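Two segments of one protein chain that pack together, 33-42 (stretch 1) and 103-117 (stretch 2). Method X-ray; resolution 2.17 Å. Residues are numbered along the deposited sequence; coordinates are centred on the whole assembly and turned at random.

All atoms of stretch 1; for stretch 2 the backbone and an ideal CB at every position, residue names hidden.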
# COMPACT_ATOMS: atom_id res chain seq x y z
N LEU B 33 0.91 2.12 -12.88
CA LEU B 33 0.35 1.33 -11.79
C LEU B 33 0.81 -0.11 -11.83
O LEU B 33 0.30 -0.89 -12.65
CB LEU B 33 -1.18 1.36 -11.82
CG LEU B 33 -1.71 0.80 -10.51
CD1 LEU B 33 -1.20 1.68 -9.39
CD2 LEU B 33 -3.22 0.75 -10.49
N TRP B 34 1.75 -0.48 -10.95
CA TRP B 34 2.19 -1.90 -10.88
C TRP B 34 1.17 -2.71 -10.10
O TRP B 34 0.67 -2.25 -9.04
CB TRP B 34 3.57 -2.04 -10.24
CG TRP B 34 4.59 -1.36 -11.00
CD1 TRP B 34 5.08 -0.13 -10.78
CD2 TRP B 34 5.23 -1.84 -12.18
NE1 TRP B 34 6.03 0.19 -11.71
CE2 TRP B 34 6.13 -0.85 -12.60
CE3 TRP B 34 5.17 -3.03 -12.90
CZ2 TRP B 34 6.92 -0.99 -13.73
CZ3 TRP B 34 5.94 -3.17 -14.02
CH2 TRP B 34 6.82 -2.16 -14.42
N ILE B 35 0.83 -3.87 -10.66
CA ILE B 35 -0.22 -4.78 -10.15
C ILE B 35 0.33 -6.21 -10.14
O ILE B 35 0.94 -6.71 -11.11
CB ILE B 35 -1.48 -4.66 -10.99
CG1 ILE B 35 -1.90 -3.18 -11.07
CG2 ILE B 35 -2.64 -5.48 -10.38
CD1 ILE B 35 -2.92 -2.89 -12.10
N PHE B 36 0.20 -6.86 -9.01
CA PHE B 36 0.77 -8.21 -8.88
C PHE B 36 -0.13 -9.02 -8.01
O PHE B 36 -0.84 -8.48 -7.15
CB PHE B 36 2.15 -8.16 -8.21
CG PHE B 36 3.23 -7.59 -9.10
CD1 PHE B 36 3.80 -8.37 -10.07
CD2 PHE B 36 3.68 -6.30 -8.93
CE1 PHE B 36 4.80 -7.85 -10.91
CE2 PHE B 36 4.66 -5.77 -9.75
CZ PHE B 36 5.23 -6.56 -10.74
N ASN B 37 -0.09 -10.32 -8.26
CA ASN B 37 -0.39 -11.25 -7.22
C ASN B 37 0.91 -11.69 -6.55
O ASN B 37 1.89 -12.07 -7.21
CB ASN B 37 -1.09 -12.48 -7.74
CG ASN B 37 -2.45 -12.22 -8.34
OD1 ASN B 37 -3.13 -11.24 -8.07
ND2 ASN B 37 -2.88 -13.18 -9.15
N ILE B 38 0.91 -11.64 -5.22
CA ILE B 38 2.07 -12.03 -4.42
C ILE B 38 1.80 -13.16 -3.43
O ILE B 38 0.65 -13.54 -3.16
CB ILE B 38 2.60 -10.82 -3.65
CG1 ILE B 38 1.55 -10.38 -2.62
CG2 ILE B 38 2.97 -9.70 -4.68
CD1 ILE B 38 2.09 -9.48 -1.49
N ARG B 39 2.90 -13.68 -2.90
CA ARG B 39 2.88 -14.70 -1.86
C ARG B 39 3.96 -14.41 -0.80
O ARG B 39 5.02 -13.83 -1.08
CB ARG B 39 3.11 -16.08 -2.47
CG ARG B 39 2.80 -17.26 -1.53
CD ARG B 39 3.57 -18.44 -2.02
NE ARG B 39 3.65 -19.53 -1.07
CZ ARG B 39 2.89 -20.62 -1.13
NH1 ARG B 39 1.95 -20.72 -2.07
NH2 ARG B 39 3.04 -21.59 -0.21
N ASP B 40 3.64 -14.81 0.41
CA ASP B 40 4.60 -14.77 1.49
C ASP B 40 5.73 -15.77 1.18
O ASP B 40 5.48 -16.93 0.85
CB ASP B 40 3.86 -15.10 2.78
CG ASP B 40 4.70 -14.99 4.00
OD1 ASP B 40 5.94 -14.75 3.89
OD2 ASP B 40 4.11 -15.21 5.10
N SER B 41 6.96 -15.30 1.22
CA SER B 41 8.10 -16.15 0.93
C SER B 41 8.36 -17.14 2.05
O SER B 41 9.09 -18.14 1.86
CB SER B 41 9.35 -15.30 0.69
OG SER B 41 9.67 -14.54 1.83
N THR B 42 7.74 -16.90 3.21
CA THR B 42 7.92 -17.81 4.35
C THR B 42 6.62 -18.49 4.83
O THR B 42 6.61 -19.03 5.92
CB THR B 42 8.56 -17.10 5.60
OG1 THR B 42 7.64 -16.16 6.16
CG2 THR B 42 9.88 -16.41 5.27
N UNK B 103 13.99 -7.80 -20.70
CA UNK B 103 13.83 -7.30 -19.36
C UNK B 103 13.16 -5.94 -19.40
O UNK B 103 13.58 -5.05 -20.14
CB UNK B 103 15.18 -7.22 -18.64
N UNK B 104 12.10 -5.79 -18.61
CA UNK B 104 11.30 -4.59 -18.64
C UNK B 104 11.44 -3.80 -17.35
O UNK B 104 11.49 -2.58 -17.37
CB UNK B 104 9.83 -4.94 -18.89
N UNK B 105 11.47 -4.49 -16.21
CA UNK B 105 11.53 -3.83 -14.91
C UNK B 105 12.05 -4.81 -13.88
O UNK B 105 11.71 -6.00 -13.92
CB UNK B 105 10.16 -3.29 -14.50
N UNK B 106 12.88 -4.33 -12.95
CA UNK B 106 13.35 -5.20 -11.87
C UNK B 106 12.84 -4.70 -10.51
O UNK B 106 12.65 -3.48 -10.33
CB UNK B 106 14.88 -5.27 -11.87
N UNK B 107 12.66 -5.64 -9.58
CA UNK B 107 12.23 -5.34 -8.21
C UNK B 107 13.03 -6.10 -7.16
O UNK B 107 13.25 -7.30 -7.30
CB UNK B 107 10.74 -5.66 -8.05
N UNK B 108 13.44 -5.40 -6.10
CA UNK B 108 13.90 -6.05 -4.88
C UNK B 108 12.73 -6.38 -4.00
O UNK B 108 11.99 -5.51 -3.57
CB UNK B 108 14.90 -5.17 -4.13
N UNK B 109 12.64 -7.65 -3.67
CA UNK B 109 11.61 -8.18 -2.84
C UNK B 109 12.22 -8.82 -1.60
O UNK B 109 13.07 -9.65 -1.72
CB UNK B 109 10.76 -9.18 -3.62
N UNK B 110 11.77 -8.41 -0.42
CA UNK B 110 12.22 -9.00 0.84
C UNK B 110 11.00 -9.53 1.60
O UNK B 110 10.17 -8.77 2.09
CB UNK B 110 12.99 -7.98 1.68
N UNK B 111 10.87 -10.83 1.67
CA UNK B 111 9.75 -11.46 2.32
C UNK B 111 8.55 -11.65 1.41
O UNK B 111 7.47 -12.07 1.86
CB UNK B 111 9.34 -10.64 3.54
N UNK B 112 8.74 -11.40 0.14
CA UNK B 112 7.61 -11.42 -0.80
C UNK B 112 8.08 -12.06 -2.11
O UNK B 112 9.19 -11.77 -2.55
CB UNK B 112 7.07 -10.01 -1.04
N UNK B 113 7.25 -12.92 -2.70
CA UNK B 113 7.39 -13.43 -4.10
C UNK B 113 6.34 -12.87 -5.05
O UNK B 113 5.15 -13.00 -4.80
CB UNK B 113 7.30 -14.96 -4.12
N UNK B 114 6.81 -12.30 -6.15
CA UNK B 114 5.96 -11.84 -7.24
C UNK B 114 5.51 -13.06 -8.00
O UNK B 114 6.35 -13.73 -8.55
CB UNK B 114 6.68 -10.85 -8.15
N UNK B 115 4.20 -13.35 -8.01
CA UNK B 115 3.68 -14.56 -8.67
C UNK B 115 3.19 -14.23 -10.11
O UNK B 115 3.69 -14.77 -11.11
CB UNK B 115 2.54 -15.16 -7.84
N UNK B 116 2.23 -13.31 -10.17
CA UNK B 116 1.55 -12.95 -11.40
C UNK B 116 1.63 -11.45 -11.55
O UNK B 116 1.41 -10.74 -10.60
CB UNK B 116 0.10 -13.43 -11.41
N UNK B 117 1.93 -11.00 -12.76
CA UNK B 117 1.96 -9.61 -13.15
C UNK B 117 0.72 -9.32 -14.01
O UNK B 117 0.28 -10.16 -14.79
CB UNK B 117 3.25 -9.28 -13.90

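Stretch 1 offers stretch 2 an extended strand edge: the rings of Trp34 and Phe36 with Ile38 on one face, Asn37 and Arg39 on the other. Positions 103, 106 and 108 have nothing of stretch 1 near their ideal CB, so this contact leaves them free; they are Asp103, Ser106 and Glu108.

Position 104 points toward stretch 1 from a distance, so only a long side chain could arrive, and an apolar or aromatic one would suit the Trp34 ring best. It is Phe104, whose CD2 lies 4.2 Å from Trp34 CH2. At 105 the ideal CB is already 3.5 Å from Trp34 CH2, which favours something small; Ala105 adds nothing beyond that methyl. Position 107 points toward the two rings across a gap that a large apolar or aromatic group would fill. Phe107 does so, turning its edge to the face of Trp34 (centroids 5.1 Å apart) while the edge of Phe36 meets its own face. Positions 109 and 110 make no demand, and hold Cys109 and Arg110.

At 111 the backbone, phi 87° and psi 9°, would jam a CB against the preceding carbonyl, so glycine is called for. Gly111 O accepts a weak hydrogen bond from Ser41 N (3.3 Å), and a water bridges it to Asp40 OD1.

Position 112 faces the Ile38 side, where several aliphatics would suit. Ile112 CG2 packs 4.0 Å from Ile38 CB. Position 113 lies on the opposite face beside Arg39, where a polar or charged chain is plausible; Glu113 makes no salt bridge with Arg39, and the pairing is carried by the backbone, Glu113 N to Arg39 O at 2.9 Å and Arg39 N to Glu113 O at 3.0 Å.

Position 114 looks onto Phe36 and Ile38, inviting a branched aliphatic. Leu114 sets CD1 over the face of the Phe36 ring, 4.1 Å from its centroid, and CD2 3.9 Å from Ile38 CG2.

At 115 the register slips by one in a beta bulge, and the ideal CB is tight, 3.2 Å from Asn37 O. Many side chains could continue outward along Arg39; Ile115 lays CG1 4.0 Å from Arg39 CB. Asn37 O takes both Ile115 N (2.8 Å) and Asp116 N (3.2 Å).

Position 116 has its ideal CB 3.7 Å from Asn37 ND2, a donor that asks for a short acceptor such as Asp or Asn. Asp116 OD2 receives Asn37 ND2 at 3.0 Å.

Position 117, near Phe36 CE1, suits a large apolar group. Phe117 fits CD1 3.5 Å from Phe36 CE1, and its CE1 3.6 Å from Trp34 CE3, closing the aromatic cluster.

Stretch 2, residues 103-117: DFASFECRGIELIDF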
# COMPACT_ATOMS: atom_id res chain seq x y z
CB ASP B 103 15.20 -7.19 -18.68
CG ASP B 103 15.77 -8.56 -18.30
OD1 ASP B 103 15.04 -9.56 -18.48
OD2 ASP B 103 16.94 -8.63 -17.81
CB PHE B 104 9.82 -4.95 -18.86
CG PHE B 104 8.96 -3.76 -19.20
CD1 PHE B 104 9.06 -3.16 -20.45
CD2 PHE B 104 8.10 -3.21 -18.26
CE1 PHE B 104 8.31 -2.04 -20.75
CE2 PHE B 104 7.34 -2.09 -18.58
CZ PHE B 104 7.47 -1.50 -19.81
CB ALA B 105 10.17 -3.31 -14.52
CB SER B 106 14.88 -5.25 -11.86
OG SER B 106 15.38 -5.15 -13.18
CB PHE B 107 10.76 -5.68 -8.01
CG PHE B 107 9.86 -5.09 -9.06
CD1 PHE B 107 9.69 -5.71 -10.29
CD2 PHE B 107 9.18 -3.92 -8.82
CE1 PHE B 107 8.90 -5.16 -11.25
CE2 PHE B 107 8.38 -3.36 -9.80
CZ PHE B 107 8.24 -3.99 -11.00
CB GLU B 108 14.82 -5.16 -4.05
CG GLU B 108 16.20 -5.02 -4.62
CD GLU B 108 17.06 -4.06 -3.80
OE1 GLU B 108 16.68 -3.75 -2.63
OE2 GLU B 108 18.11 -3.62 -4.33
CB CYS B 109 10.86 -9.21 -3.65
SG CYS B 109 10.26 -8.54 -5.20
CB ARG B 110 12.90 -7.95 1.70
CG ARG B 110 14.40 -7.67 1.38
CD ARG B 110 15.07 -6.89 2.57
NE ARG B 110 16.51 -6.59 2.36
CZ ARG B 110 16.99 -5.72 1.46
NH1 ARG B 110 16.17 -5.04 0.66
NH2 ARG B 110 18.29 -5.53 1.36
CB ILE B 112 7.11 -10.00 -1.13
CG1 ILE B 112 6.28 -9.43 0.00
CG2 ILE B 112 6.26 -9.99 -2.40
CD1 ILE B 112 6.13 -7.93 -0.11
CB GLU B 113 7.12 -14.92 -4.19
CG GLU B 113 8.27 -15.79 -4.20
CD GLU B 113 8.42 -16.42 -2.87
OE1 GLU B 113 8.60 -15.62 -1.93
OE2 GLU B 113 8.30 -17.67 -2.77
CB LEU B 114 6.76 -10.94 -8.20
CG LEU B 114 7.38 -9.71 -7.53
CD1 LEU B 114 7.81 -8.65 -8.55
CD2 LEU B 114 6.38 -9.12 -6.57
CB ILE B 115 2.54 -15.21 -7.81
CG1 ILE B 115 3.05 -15.59 -6.42
CG2 ILE B 115 2.00 -16.44 -8.46
CD1 ILE B 115 4.13 -16.66 -6.41
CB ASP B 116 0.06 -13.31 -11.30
CG ASP B 116 -0.19 -14.79 -11.15
OD1 ASP B 116 0.41 -15.58 -11.92
OD2 ASP B 116 -1.00 -15.17 -10.26
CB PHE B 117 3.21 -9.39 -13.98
CG PHE B 117 3.27 -8.07 -14.64
CD1 PHE B 117 3.24 -6.91 -13.89
CD2 PHE B 117 3.35 -7.98 -16.01
CE1 PHE B 117 3.28 -5.67 -14.51
CE2 PHE B 117 3.39 -6.74 -16.63
CZ PHE B 117 3.37 -5.59 -15.89
O HOH W 1 7.84 -12.87 4.70
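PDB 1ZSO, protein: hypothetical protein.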